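Long-range contacts in galactose mutarotase-like protein (Clostridium acetobutylicum, PDB 3OS7), which is a member of the aldose 1-epimerase family that probably binds carbohydrate and may interconvert the anomers of an aldose sugar: residues L74-P79 and L180-H185; Y184-N189 and I300-S305; V203-D208 and R262-E267; E246-L251 and Y285-N290; S281-L286 and G332-Y337. One frame throughout, in Å; residues are numbered along the deposited sequence.

Interaction 1 of 5, residues L74-P79 and L180-H185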
# COMPACT_ATOMS: atom_id res chain seq x y z
N LEU A 74 5.60 1.13 -3.06
CA LEU A 74 4.21 1.40 -2.68
C LEU A 74 3.27 1.05 -3.86
O LEU A 74 2.90 1.94 -4.64
CB LEU A 74 4.06 2.87 -2.27
CG LEU A 74 4.84 3.35 -1.05
CD1 LEU A 74 4.64 4.83 -0.81
CD2 LEU A 74 4.39 2.55 0.18
N PRO A 75 2.93 -0.22 -4.01
CA PRO A 75 2.02 -0.67 -5.08
C PRO A 75 0.56 -0.43 -4.73
O PRO A 75 0.03 -1.04 -3.80
CB PRO A 75 2.29 -2.18 -5.16
CG PRO A 75 3.43 -2.43 -4.18
CD PRO A 75 3.37 -1.36 -3.18
N VAL A 76 -0.11 0.41 -5.51
CA VAL A 76 -1.52 0.68 -5.26
C VAL A 76 -2.43 -0.43 -5.81
O VAL A 76 -2.30 -0.86 -6.95
CB VAL A 76 -1.92 2.08 -5.76
CG1 VAL A 76 -1.86 2.17 -7.25
CG2 VAL A 76 -3.30 2.48 -5.22
N LEU A 77 -3.39 -0.85 -4.99
CA LEU A 77 -4.23 -2.01 -5.30
C LEU A 77 -5.68 -1.59 -5.47
O LEU A 77 -6.20 -0.81 -4.66
CB LEU A 77 -4.15 -3.03 -4.18
CG LEU A 77 -2.78 -3.43 -3.69
CD1 LEU A 77 -2.86 -4.36 -2.49
CD2 LEU A 77 -1.98 -4.10 -4.87
N PHE A 78 -6.33 -2.15 -6.47
CA PHE A 78 -7.74 -1.88 -6.79
C PHE A 78 -8.29 -3.09 -7.54
O PHE A 78 -8.12 -3.18 -8.76
CB PHE A 78 -7.83 -0.63 -7.67
CG PHE A 78 -9.25 -0.20 -8.04
CD1 PHE A 78 -10.23 -0.03 -7.08
CD2 PHE A 78 -9.57 0.10 -9.36
CE1 PHE A 78 -11.50 0.38 -7.40
CE2 PHE A 78 -10.84 0.53 -9.71
CZ PHE A 78 -11.82 0.66 -8.74
N PRO A 79 -8.89 -4.06 -6.83
CA PRO A 79 -9.09 -4.12 -5.39
C PRO A 79 -7.84 -4.69 -4.71
O PRO A 79 -7.12 -5.45 -5.35
CB PRO A 79 -10.22 -5.12 -5.26
CG PRO A 79 -9.97 -6.09 -6.38
CD PRO A 79 -9.40 -5.27 -7.50
N LEU A 180 -15.97 0.01 -4.91
CA LEU A 180 -14.72 0.61 -4.49
C LEU A 180 -14.10 -0.15 -3.32
O LEU A 180 -14.73 -0.33 -2.27
CB LEU A 180 -14.97 2.05 -4.02
CG LEU A 180 -13.74 2.81 -3.50
CD1 LEU A 180 -12.84 3.23 -4.64
CD2 LEU A 180 -14.24 4.01 -2.74
N SER A 181 -12.87 -0.57 -3.52
CA SER A 181 -12.02 -1.09 -2.45
C SER A 181 -10.59 -0.82 -2.91
O SER A 181 -10.24 -1.09 -4.05
CB SER A 181 -12.29 -2.56 -2.26
OG SER A 181 -11.47 -3.12 -1.27
N VAL A 182 -9.81 -0.21 -2.04
CA VAL A 182 -8.48 0.27 -2.37
C VAL A 182 -7.52 -0.19 -1.27
O VAL A 182 -7.89 -0.28 -0.10
CB VAL A 182 -8.44 1.82 -2.39
CG1 VAL A 182 -7.01 2.35 -2.72
CG2 VAL A 182 -9.45 2.37 -3.37
N GLY A 183 -6.26 -0.39 -1.63
CA GLY A 183 -5.23 -0.65 -0.65
C GLY A 183 -3.86 -0.53 -1.26
O GLY A 183 -3.71 -0.05 -2.40
N TYR A 184 -2.85 -0.90 -0.47
CA TYR A 184 -1.48 -0.90 -0.93
C TYR A 184 -0.78 -2.17 -0.50
O TYR A 184 -1.03 -2.69 0.56
CB TYR A 184 -0.70 0.25 -0.34
CG TYR A 184 -0.91 1.55 -1.04
CD1 TYR A 184 -1.96 2.38 -0.71
CD2 TYR A 184 -0.02 1.98 -2.03
CE1 TYR A 184 -2.14 3.56 -1.36
CE2 TYR A 184 -0.19 3.14 -2.68
CZ TYR A 184 -1.24 3.96 -2.34
OH TYR A 184 -1.40 5.17 -3.00
N HIS A 185 0.14 -2.63 -1.35
CA HIS A 185 0.94 -3.81 -1.04
C HIS A 185 2.34 -3.40 -0.57
O HIS A 185 3.35 -3.97 -0.98
CB HIS A 185 0.99 -4.66 -2.28
CG HIS A 185 1.27 -6.10 -2.03
ND1 HIS A 185 2.47 -6.54 -1.51
CD2 HIS A 185 0.54 -7.21 -2.29
CE1 HIS A 185 2.45 -7.87 -1.44
NE2 HIS A 185 1.29 -8.29 -1.90
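P75, V76 and L77 pair with H185, Y184 and G183 in a short antiparallel beta ladder between strands 76-77 and 178-189, buried near the centre of the galactose mutarotase-type beta fold. L77 and G183 form the hydrogen-bonded pair: L77 N gives to G183 O at 2.7 Å, and G183 N returns a bond to L77 O at 3.1 Å. H185 N extends the ladder to P75 O, at 2.9 Å. V76 and Y184 are the non-hydrogen-bonded pair, and their side chains share one face of the sheet. V76 CA sits over the Y184 ring, 4.2 Å from its centroid, as a CH-pi contact. V76 CG2, anti to the backbone N, is thereby set over the ring, toward its rim. The ring's OH is held beyond the contact by T168. L77 CD1 packs 3.9 Å from H185 CB. H185 NE2 binds a tartrate, probably from the crystallisation liquor, which may mark a pocket at this end of the ladder. After the cis peptide before P79, P79 CA meets S181 O at 3.5 Å. S181 O is buried and without a hydrogen-bond partner; it lies at the edge of the F78 ring, in its plane, 3.2 Å from F78 CD1.

Interaction 2 of 5, residues Y184-N189 and I300-S305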
# COMPACT_ATOMS: atom_id res chain seq x y z
N TYR A 184 -2.85 -0.90 -0.47
CA TYR A 184 -1.48 -0.90 -0.93
C TYR A 184 -0.78 -2.17 -0.50
O TYR A 184 -1.03 -2.69 0.56
CB TYR A 184 -0.70 0.25 -0.34
CG TYR A 184 -0.91 1.55 -1.04
CD1 TYR A 184 -1.96 2.38 -0.71
CD2 TYR A 184 -0.02 1.98 -2.03
CE1 TYR A 184 -2.14 3.56 -1.36
CE2 TYR A 184 -0.19 3.14 -2.68
CZ TYR A 184 -1.24 3.96 -2.34
OH TYR A 184 -1.40 5.17 -3.00
N HIS A 185 0.14 -2.63 -1.35
CA HIS A 185 0.94 -3.81 -1.04
C HIS A 185 2.34 -3.40 -0.57
O HIS A 185 3.35 -3.97 -0.98
CB HIS A 185 0.99 -4.66 -2.28
CG HIS A 185 1.27 -6.10 -2.03
ND1 HIS A 185 2.47 -6.54 -1.51
CD2 HIS A 185 0.54 -7.21 -2.29
CE1 HIS A 185 2.45 -7.87 -1.44
NE2 HIS A 185 1.29 -8.29 -1.90
N SER A 186 2.39 -2.43 0.33
CA SER A 186 3.62 -1.72 0.66
C SER A 186 4.74 -2.63 1.19
O SER A 186 4.54 -3.40 2.14
CB SER A 186 3.28 -0.64 1.70
OG SER A 186 2.13 0.08 1.27
N ALA A 187 5.92 -2.50 0.59
CA ALA A 187 7.07 -3.38 0.83
C ALA A 187 8.20 -2.65 1.57
O ALA A 187 8.78 -1.70 1.03
CB ALA A 187 7.59 -3.95 -0.50
N PHE A 188 8.47 -3.10 2.79
CA PHE A 188 9.42 -2.46 3.69
C PHE A 188 10.71 -3.25 3.87
O PHE A 188 10.67 -4.45 4.06
CB PHE A 188 8.78 -2.28 5.07
CG PHE A 188 7.68 -1.26 5.06
CD1 PHE A 188 7.97 0.08 5.21
CD2 PHE A 188 6.37 -1.64 4.85
CE1 PHE A 188 6.95 1.02 5.16
CE2 PHE A 188 5.37 -0.70 4.80
CZ PHE A 188 5.68 0.63 4.96
N ASN A 189 11.82 -2.53 3.89
CA ASN A 189 13.11 -3.11 4.20
C ASN A 189 13.14 -3.51 5.69
O ASN A 189 12.86 -2.70 6.55
CB ASN A 189 14.23 -2.11 3.93
CG ASN A 189 14.47 -1.88 2.46
OD1 ASN A 189 14.50 -2.82 1.65
ND2 ASN A 189 14.67 -0.62 2.09
N ILE A 300 3.32 -4.65 4.51
CA ILE A 300 2.34 -4.16 5.48
C ILE A 300 1.31 -3.41 4.65
O ILE A 300 1.60 -2.35 4.09
CB ILE A 300 3.00 -3.26 6.54
CG1 ILE A 300 4.05 -4.04 7.33
CG2 ILE A 300 1.92 -2.70 7.50
CD1 ILE A 300 4.88 -3.15 8.34
N GLU A 301 0.11 -4.00 4.54
CA GLU A 301 -0.80 -3.75 3.44
C GLU A 301 -2.16 -3.20 3.93
O GLU A 301 -3.06 -3.96 4.20
CB GLU A 301 -1.00 -5.04 2.65
CG GLU A 301 0.32 -5.81 2.29
CD GLU A 301 0.05 -7.13 1.54
OE1 GLU A 301 -1.05 -7.30 1.00
OE2 GLU A 301 0.93 -8.01 1.51
N PRO A 302 -2.28 -1.88 3.99
CA PRO A 302 -3.54 -1.28 4.39
C PRO A 302 -4.60 -1.47 3.32
O PRO A 302 -4.27 -1.49 2.13
CB PRO A 302 -3.20 0.19 4.56
CG PRO A 302 -2.04 0.43 3.71
CD PRO A 302 -1.25 -0.84 3.71
N GLN A 303 -5.85 -1.60 3.76
CA GLN A 303 -7.00 -1.78 2.86
C GLN A 303 -8.21 -1.05 3.40
O GLN A 303 -8.40 -0.99 4.60
CB GLN A 303 -7.37 -3.29 2.71
CG GLN A 303 -6.24 -4.21 2.43
CD GLN A 303 -6.63 -5.66 2.14
OE1 GLN A 303 -5.82 -6.41 1.60
NE2 GLN A 303 -7.86 -6.05 2.45
N THR A 304 -9.04 -0.52 2.50
CA THR A 304 -10.31 0.09 2.90
C THR A 304 -11.35 -0.90 3.39
O THR A 304 -12.30 -0.54 4.08
CB THR A 304 -10.92 0.91 1.75
OG1 THR A 304 -11.13 0.05 0.60
CG2 THR A 304 -9.99 2.06 1.39
N SER A 305 -11.20 -2.15 3.01
CA SER A 305 -12.18 -3.15 3.29
C SER A 305 -11.51 -4.50 3.48
O SER A 305 -10.34 -4.69 3.16
CB SER A 305 -13.22 -3.23 2.17
OG SER A 305 -12.73 -3.78 0.96
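The H185 ring carries the carboxylate of E301 on one face, and the two planes are 26° apart, so the groups are stacked. The side chains lie side by side and point the same way, within an antiparallel strand pairing of the mutarotase-type beta fold. E301 OE2 is 3.3 Å above the ring plane, offset toward the rim, and nearest H185 CE1. It is also 3.4 Å from H185 NE2, but the angle is too poor for a hydrogen bond. NE2 has its hydrogen bond elsewhere, to a bound tartrate. The E301 chain is extended beyond CG (chi2 178°), which carries CD out over the imidazole. H109 meets the same ring, with planes about 85° apart. The F188 and I300 side chains cross at about a right angle, F188 CE2 3.9 Å from I300 CB. Two backbone bonds tie strands 178-189 and 297-303 together: Y184 N to P302 O at 3.0 Å, and I300 N to S186 O at 2.9 Å. Between them Y184 O takes a CA-H...O contact from E301 CA, at 3.1 Å. S186 OG bonds to Y277 OH, while S186 CB lies 3.4 Å from I300 O.

Interaction 3 of 5, residues V203-D208 and R262-E267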
# COMPACT_ATOMS: atom_id res chain seq x y z
N VAL A 203 7.87 -5.37 14.65
CA VAL A 203 6.72 -4.72 13.99
C VAL A 203 5.53 -4.56 14.96
O VAL A 203 5.11 -5.52 15.59
CB VAL A 203 6.27 -5.45 12.72
CG1 VAL A 203 5.02 -4.78 12.14
CG2 VAL A 203 7.40 -5.40 11.65
N LYS A 204 5.03 -3.32 15.09
CA LYS A 204 3.78 -3.05 15.84
C LYS A 204 2.73 -2.59 14.85
O LYS A 204 3.05 -1.96 13.86
CB LYS A 204 4.00 -1.96 16.88
CG LYS A 204 5.02 -2.36 17.95
CD LYS A 204 5.46 -1.16 18.78
CE LYS A 204 6.39 -1.61 19.89
NZ LYS A 204 6.70 -0.51 20.82
N ILE A 205 1.49 -2.97 15.11
CA ILE A 205 0.37 -2.63 14.25
C ILE A 205 -0.84 -2.40 15.15
O ILE A 205 -1.09 -3.19 16.05
CB ILE A 205 -0.01 -3.77 13.26
CG1 ILE A 205 1.19 -4.23 12.43
CG2 ILE A 205 -1.16 -3.31 12.32
CD1 ILE A 205 0.90 -5.53 11.61
N SER A 206 -1.64 -1.37 14.84
CA SER A 206 -2.80 -1.03 15.69
C SER A 206 -4.00 -1.91 15.34
O SER A 206 -5.00 -1.45 14.81
CB SER A 206 -3.13 0.47 15.55
OG SER A 206 -3.42 0.83 14.21
N ILE A 207 -3.87 -3.21 15.64
CA ILE A 207 -4.87 -4.18 15.28
C ILE A 207 -6.04 -4.17 16.24
O ILE A 207 -5.87 -3.87 17.43
CB ILE A 207 -4.28 -5.60 15.19
CG1 ILE A 207 -3.68 -6.06 16.53
CG2 ILE A 207 -3.24 -5.67 14.06
CD1 ILE A 207 -3.28 -7.58 16.60
N ASP A 208 -7.21 -4.49 15.70
CA ASP A 208 -8.44 -4.67 16.45
C ASP A 208 -8.70 -6.17 16.58
O ASP A 208 -8.38 -6.76 17.61
CB ASP A 208 -9.58 -3.94 15.72
CG ASP A 208 -10.88 -3.92 16.50
OD1 ASP A 208 -10.92 -4.42 17.65
OD2 ASP A 208 -11.86 -3.36 15.95
N ARG A 262 -3.11 5.48 14.17
CA ARG A 262 -3.50 4.28 13.46
C ARG A 262 -2.40 3.95 12.46
O ARG A 262 -1.91 4.83 11.75
CB ARG A 262 -4.85 4.46 12.76
CG ARG A 262 -5.30 3.24 11.91
CD ARG A 262 -6.60 3.48 11.12
NE ARG A 262 -7.68 3.64 12.08
CZ ARG A 262 -8.91 3.18 11.98
NH1 ARG A 262 -9.32 2.48 10.95
NH2 ARG A 262 -9.75 3.41 12.98
N GLY A 263 -1.99 2.69 12.45
CA GLY A 263 -1.00 2.24 11.48
C GLY A 263 -0.01 1.28 12.08
O GLY A 263 -0.35 0.52 12.98
N ALA A 264 1.19 1.32 11.54
CA ALA A 264 2.24 0.39 11.90
C ALA A 264 3.53 1.10 12.14
O ALA A 264 3.74 2.24 11.72
CB ALA A 264 2.40 -0.71 10.79
N CYS A 265 4.43 0.40 12.82
CA CYS A 265 5.80 0.84 12.88
C CYS A 265 6.75 -0.32 12.95
O CYS A 265 6.36 -1.43 13.32
CB CYS A 265 6.05 1.83 14.02
SG CYS A 265 6.05 1.13 15.67
N ILE A 266 7.98 -0.04 12.54
CA ILE A 266 9.07 -1.02 12.55
C ILE A 266 10.17 -0.39 13.40
O ILE A 266 10.68 0.68 13.05
CB ILE A 266 9.61 -1.35 11.16
CG1 ILE A 266 8.48 -1.70 10.20
CG2 ILE A 266 10.68 -2.47 11.24
CD1 ILE A 266 8.96 -1.90 8.71
N GLU A 267 10.50 -1.03 14.52
CA GLU A 267 11.45 -0.52 15.51
C GLU A 267 12.72 -1.35 15.44
O GLU A 267 12.66 -2.58 15.49
CB GLU A 267 10.88 -0.61 16.93
CG GLU A 267 9.76 0.41 17.21
CD GLU A 267 9.20 0.35 18.60
OE1 GLU A 267 9.66 -0.48 19.41
OE2 GLU A 267 8.30 1.17 18.89
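Strands 201-213 and 263-268 run antiparallel in the beta fold of the mutarotase family, and V203, K204 and I205 pair with I266, C265 and A264. Their short axes come within 4.7 Å, at 165° between N-to-C directions. K204 and C265 bond in both directions, each N to the other's O at 2.9 Å. V203 and I266 lie side by side on one face of the sheet, with I205 and A264 beside them; that face packs on I300. On the other face K204 reaches obliquely across to E267. It is extended beyond CG, with CB and CD both near C265 SG. NZ forms a salt bridge with E267 OE2 at 3.0 Å, on its syn side but 34° out of the carboxylate plane. A second bond, to E267 OE1, is weak. At the far end the ladder closes on S206, centre of an inverse gamma turn. S206 N bonds to G263 O, and G263 N to S206 OG at 2.9 Å and 169°; S206 OG also bonds to K252 O. In the G263 backbone conformation a side chain would collide with R262 O. E267 OE2 also bridges to R274, so one carboxylate answers two cations, which probably keeps it ionised.

Interaction 4 of 5, residues E246-L251 and Y285-N290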
# COMPACT_ATOMS: atom_id res chain seq x y z
N GLU A 246 1.39 -14.52 7.45
CA GLU A 246 0.41 -14.08 6.44
C GLU A 246 -0.91 -13.95 7.17
O GLU A 246 -1.56 -14.96 7.46
CB GLU A 246 0.30 -15.06 5.26
CG GLU A 246 -0.62 -14.56 4.15
CD GLU A 246 -0.74 -15.50 2.93
OE1 GLU A 246 0.05 -16.47 2.82
OE2 GLU A 246 -1.63 -15.25 2.09
N SER A 247 -1.28 -12.71 7.53
CA SER A 247 -2.41 -12.51 8.43
C SER A 247 -3.27 -11.33 8.03
O SER A 247 -2.77 -10.32 7.55
CB SER A 247 -1.89 -12.25 9.84
OG SER A 247 -1.20 -13.37 10.37
N LEU A 248 -4.56 -11.43 8.33
CA LEU A 248 -5.51 -10.35 8.07
C LEU A 248 -6.07 -9.81 9.40
O LEU A 248 -6.62 -10.59 10.20
CB LEU A 248 -6.66 -10.88 7.22
CG LEU A 248 -7.84 -9.97 6.99
CD1 LEU A 248 -7.47 -8.67 6.25
CD2 LEU A 248 -8.96 -10.76 6.26
N PHE A 249 -5.95 -8.50 9.61
CA PHE A 249 -6.51 -7.84 10.78
C PHE A 249 -7.43 -6.71 10.40
O PHE A 249 -7.23 -6.07 9.36
CB PHE A 249 -5.38 -7.25 11.62
CG PHE A 249 -4.44 -8.28 12.20
CD1 PHE A 249 -4.80 -9.03 13.33
CD2 PHE A 249 -3.23 -8.52 11.59
CE1 PHE A 249 -3.93 -9.99 13.85
CE2 PHE A 249 -2.36 -9.46 12.11
CZ PHE A 249 -2.72 -10.21 13.24
N SER A 250 -8.41 -6.42 11.24
CA SER A 250 -9.00 -5.08 11.23
C SER A 250 -8.13 -4.12 12.04
O SER A 250 -7.35 -4.54 12.89
CB SER A 250 -10.44 -5.10 11.74
OG SER A 250 -10.55 -5.83 12.94
N LEU A 251 -8.30 -2.83 11.80
CA LEU A 251 -7.52 -1.79 12.44
C LEU A 251 -8.36 -0.97 13.39
O LEU A 251 -9.57 -0.81 13.20
CB LEU A 251 -6.94 -0.84 11.40
CG LEU A 251 -5.88 -1.45 10.46
CD1 LEU A 251 -5.47 -0.43 9.41
CD2 LEU A 251 -4.68 -1.92 11.28
N TYR A 285 -8.65 -2.25 7.36
CA TYR A 285 -8.10 -3.59 7.43
C TYR A 285 -6.65 -3.56 6.99
O TYR A 285 -6.20 -2.57 6.41
CB TYR A 285 -8.88 -4.59 6.54
CG TYR A 285 -10.21 -4.97 7.11
CD1 TYR A 285 -11.34 -4.18 6.86
CD2 TYR A 285 -10.36 -6.10 7.91
CE1 TYR A 285 -12.57 -4.51 7.43
CE2 TYR A 285 -11.60 -6.45 8.44
CZ TYR A 285 -12.70 -5.65 8.21
OH TYR A 285 -13.92 -6.01 8.76
N LEU A 286 -5.92 -4.62 7.31
CA LEU A 286 -4.51 -4.68 6.96
C LEU A 286 -4.09 -6.12 6.87
O LEU A 286 -4.50 -6.96 7.70
CB LEU A 286 -3.69 -3.95 8.01
CG LEU A 286 -2.18 -3.92 7.84
CD1 LEU A 286 -1.65 -2.62 8.38
CD2 LEU A 286 -1.50 -5.11 8.52
N VAL A 287 -3.28 -6.40 5.84
CA VAL A 287 -2.66 -7.70 5.65
C VAL A 287 -1.18 -7.51 5.92
O VAL A 287 -0.58 -6.54 5.48
CB VAL A 287 -2.89 -8.28 4.25
CG1 VAL A 287 -1.95 -9.48 3.98
CG2 VAL A 287 -4.37 -8.64 4.07
N ILE A 288 -0.61 -8.39 6.73
CA ILE A 288 0.83 -8.43 6.91
C ILE A 288 1.28 -9.76 6.29
O ILE A 288 0.72 -10.82 6.59
CB ILE A 288 1.30 -8.28 8.37
CG1 ILE A 288 2.83 -8.42 8.44
CG2 ILE A 288 0.55 -9.24 9.35
CD1 ILE A 288 3.45 -8.03 9.73
N TRP A 289 2.28 -9.69 5.43
CA TRP A 289 2.80 -10.84 4.72
C TRP A 289 4.30 -10.63 4.56
O TRP A 289 4.71 -9.62 3.98
CB TRP A 289 2.14 -10.96 3.35
CG TRP A 289 2.75 -11.99 2.44
CD1 TRP A 289 2.62 -13.34 2.52
CD2 TRP A 289 3.57 -11.73 1.28
NE1 TRP A 289 3.31 -13.95 1.48
CE2 TRP A 289 3.89 -12.98 0.71
CE3 TRP A 289 4.08 -10.56 0.68
CZ2 TRP A 289 4.69 -13.09 -0.43
CZ3 TRP A 289 4.88 -10.68 -0.45
CH2 TRP A 289 5.18 -11.94 -0.99
N ASN A 290 5.11 -11.54 5.08
CA ASN A 290 6.56 -11.34 5.06
C ASN A 290 7.32 -12.26 4.07
O ASN A 290 8.52 -12.38 4.20
CB ASN A 290 7.16 -11.49 6.45
CG ASN A 290 7.04 -12.91 7.00
OD1 ASN A 290 6.43 -13.78 6.37
ND2 ASN A 290 7.61 -13.14 8.19
O HOH W 1 2.95 -16.98 3.01
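Strands 246-251 and 285-289 pair antiparallel in the mutarotase-type beta fold, with axes 4.6 Å apart and N-to-C directions at 150°. Each of two hydrogen-bonded pairs, S247 with I288 and F249 with L286, makes both its backbone bonds. F249 N to L286 O is nearly straight. E246, L248 and S250 share one face with W289, V287 and Y285. L248 CD1 meets V287 CG2 at 3.8 Å, the two side chains crossing obliquely. S250 CB makes an off-centre CH-pi contact with the Y285 ring, 4.2 Å from its centroid. S250 OG bonds instead to K209 N and W211 NE1, and Y285 OH to V318 O. On the reverse face I288 CG2 lies at the edge of the F249 ring, 4.0 Å from F249 CE2. At the more exposed end E246 CG is anti to the backbone N (chi1 -175°), which sets it 3.8 Å from W289 CD1, with carboxylate and ring planes 78° apart. A water donates to E246 OE1 at 3.0 Å and weakly accepts from W289 NE1 at 3.4 Å.

Interaction 5 of 5, residues S281-L286 and G332-Y337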
# COMPACT_ATOMS: atom_id res chain seq x y z
N SER A 281 -8.15 6.97 8.81
CA SER A 281 -9.30 6.14 9.21
C SER A 281 -10.00 5.47 8.05
O SER A 281 -10.79 4.54 8.25
CB SER A 281 -10.35 7.01 9.95
OG SER A 281 -9.82 7.54 11.13
N GLU A 282 -9.75 5.94 6.83
CA GLU A 282 -10.30 5.28 5.65
C GLU A 282 -9.77 3.86 5.50
O GLU A 282 -10.41 3.01 4.84
CB GLU A 282 -10.00 6.08 4.37
CG GLU A 282 -10.90 7.33 4.19
CD GLU A 282 -10.45 8.52 5.01
OE1 GLU A 282 -9.31 8.54 5.52
OE2 GLU A 282 -11.25 9.45 5.16
N TYR A 283 -8.60 3.60 6.10
CA TYR A 283 -8.01 2.26 6.04
C TYR A 283 -8.46 1.46 7.25
O TYR A 283 -8.18 1.82 8.39
CB TYR A 283 -6.49 2.34 5.93
CG TYR A 283 -6.05 2.99 4.66
CD1 TYR A 283 -6.16 2.32 3.45
CD2 TYR A 283 -5.59 4.29 4.65
CE1 TYR A 283 -5.78 2.95 2.24
CE2 TYR A 283 -5.22 4.93 3.44
CZ TYR A 283 -5.30 4.24 2.25
OH TYR A 283 -4.91 4.85 1.06
N LYS A 284 -9.26 0.42 6.99
CA LYS A 284 -9.96 -0.30 8.03
C LYS A 284 -9.43 -1.72 8.30
O LYS A 284 -9.76 -2.32 9.34
CB LYS A 284 -11.42 -0.33 7.66
CG LYS A 284 -11.98 1.13 7.56
CD LYS A 284 -13.43 1.24 7.34
CE LYS A 284 -13.81 2.74 7.06
NZ LYS A 284 -13.38 3.69 8.17
N TYR A 285 -8.65 -2.25 7.36
CA TYR A 285 -8.10 -3.59 7.43
C TYR A 285 -6.65 -3.56 6.99
O TYR A 285 -6.20 -2.57 6.41
CB TYR A 285 -8.88 -4.59 6.54
CG TYR A 285 -10.21 -4.97 7.11
CD1 TYR A 285 -11.34 -4.18 6.86
CD2 TYR A 285 -10.36 -6.10 7.91
CE1 TYR A 285 -12.57 -4.51 7.43
CE2 TYR A 285 -11.60 -6.45 8.44
CZ TYR A 285 -12.70 -5.65 8.21
OH TYR A 285 -13.92 -6.01 8.76
N LEU A 286 -5.92 -4.62 7.31
CA LEU A 286 -4.51 -4.68 6.96
C LEU A 286 -4.09 -6.12 6.87
O LEU A 286 -4.50 -6.96 7.70
CB LEU A 286 -3.69 -3.95 8.01
CG LEU A 286 -2.18 -3.92 7.84
CD1 LEU A 286 -1.65 -2.62 8.38
CD2 LEU A 286 -1.50 -5.11 8.52
N GLY A 332 -7.80 8.78 0.72
CA GLY A 332 -7.19 8.33 1.96
C GLY A 332 -5.79 8.86 2.03
O GLY A 332 -5.17 9.13 0.99
N VAL A 333 -5.27 9.02 3.25
CA VAL A 333 -3.93 9.54 3.45
C VAL A 333 -3.09 8.60 4.31
O VAL A 333 -3.55 8.13 5.36
CB VAL A 333 -3.99 10.88 4.17
CG1 VAL A 333 -2.62 11.45 4.41
CG2 VAL A 333 -4.88 11.86 3.40
N CYS A 334 -1.85 8.37 3.89
CA CYS A 334 -0.84 7.68 4.72
C CYS A 334 0.40 8.54 4.81
O CYS A 334 0.61 9.42 3.95
CB CYS A 334 -0.48 6.33 4.15
SG CYS A 334 -1.83 5.14 4.14
N LYS A 335 1.17 8.35 5.87
CA LYS A 335 2.41 9.06 6.07
C LYS A 335 3.50 8.07 6.41
O LYS A 335 3.27 7.12 7.12
CB LYS A 335 2.26 10.09 7.18
CG LYS A 335 1.30 11.20 6.85
CD LYS A 335 1.11 12.14 8.03
CE LYS A 335 0.06 13.19 7.72
NZ LYS A 335 -0.13 14.15 8.86
N LEU A 336 4.69 8.30 5.87
CA LEU A 336 5.85 7.48 6.20
C LEU A 336 6.95 8.43 6.68
O LEU A 336 7.28 9.39 6.01
CB LEU A 336 6.33 6.74 4.95
CG LEU A 336 5.55 5.52 4.53
CD1 LEU A 336 6.05 5.06 3.12
CD2 LEU A 336 5.75 4.40 5.54
N TYR A 337 7.53 8.12 7.83
CA TYR A 337 8.59 8.95 8.41
C TYR A 337 9.45 8.14 9.35
O TYR A 337 9.10 7.02 9.74
CB TYR A 337 8.02 10.17 9.16
CG TYR A 337 6.87 9.93 10.13
CD1 TYR A 337 5.57 9.87 9.67
CD2 TYR A 337 7.09 9.84 11.52
CE1 TYR A 337 4.51 9.67 10.55
CE2 TYR A 337 6.05 9.67 12.39
CZ TYR A 337 4.75 9.57 11.91
OH TYR A 337 3.66 9.39 12.74
O HOH W 2 -3.03 6.84 0.95
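The loop carrying E282 and Y283 comes up to strand 329-340 of the mutarotase-type beta fold at G332-C334, with no direct hydrogen bond between the segments; E282 and G332 have their CA atoms 5.7 Å apart. The Y283 ring makes the main contact. Its CE2 lies 3.5 Å from C334 SG, and the sulfur is 4.2 Å from the ring centroid, 41° off the normal. This is an oblique Cys sulfur-aromatic contact. V333 O approaches the ring at its edge, 4.1 Å from CE2. G332 lies close by; a CB there would fall tight against Y283 CE2. A water bonds to Y283 OH at 2.7 Å and donates a weak bond to G332 O. E282 OE1 lies 4.1 Å from G332 CA and takes its hydrogen bond from S280 OG. Just after the contact, K284 and Y285 form a classic beta bulge opposite Q303. The Y283 ring also touches T168, Y184 and P302, so it sits among strands 163-172, 178-189, 297-303 and 329-340.

Interactions 1 and 2 share Y184 and H185 on strand 178-189, and S181 OG meets S305 OG between them at 2.6 Å. Interaction 2 continues into interaction 4 through E301 N to V287 O, at 2.8 Å. Interaction 4 joins interaction 3 through D208 N to S250 O, also 2.8 Å. Neighbouring strands thus link contacts 1, 2, 4 and 3 in turn. Interaction 5 joins interaction 3 where R262 NH1 meets Y283 O at 2.9 Å. H185 and W289 both approach a bound tartrate, and H185 CE1 is 3.8 Å from W289 CE3. With E301 beside them, interactions 1, 2 and 4 border a pocket consistent with a sugar site. The centres of interactions 1 and 3 are about 19 Å apart.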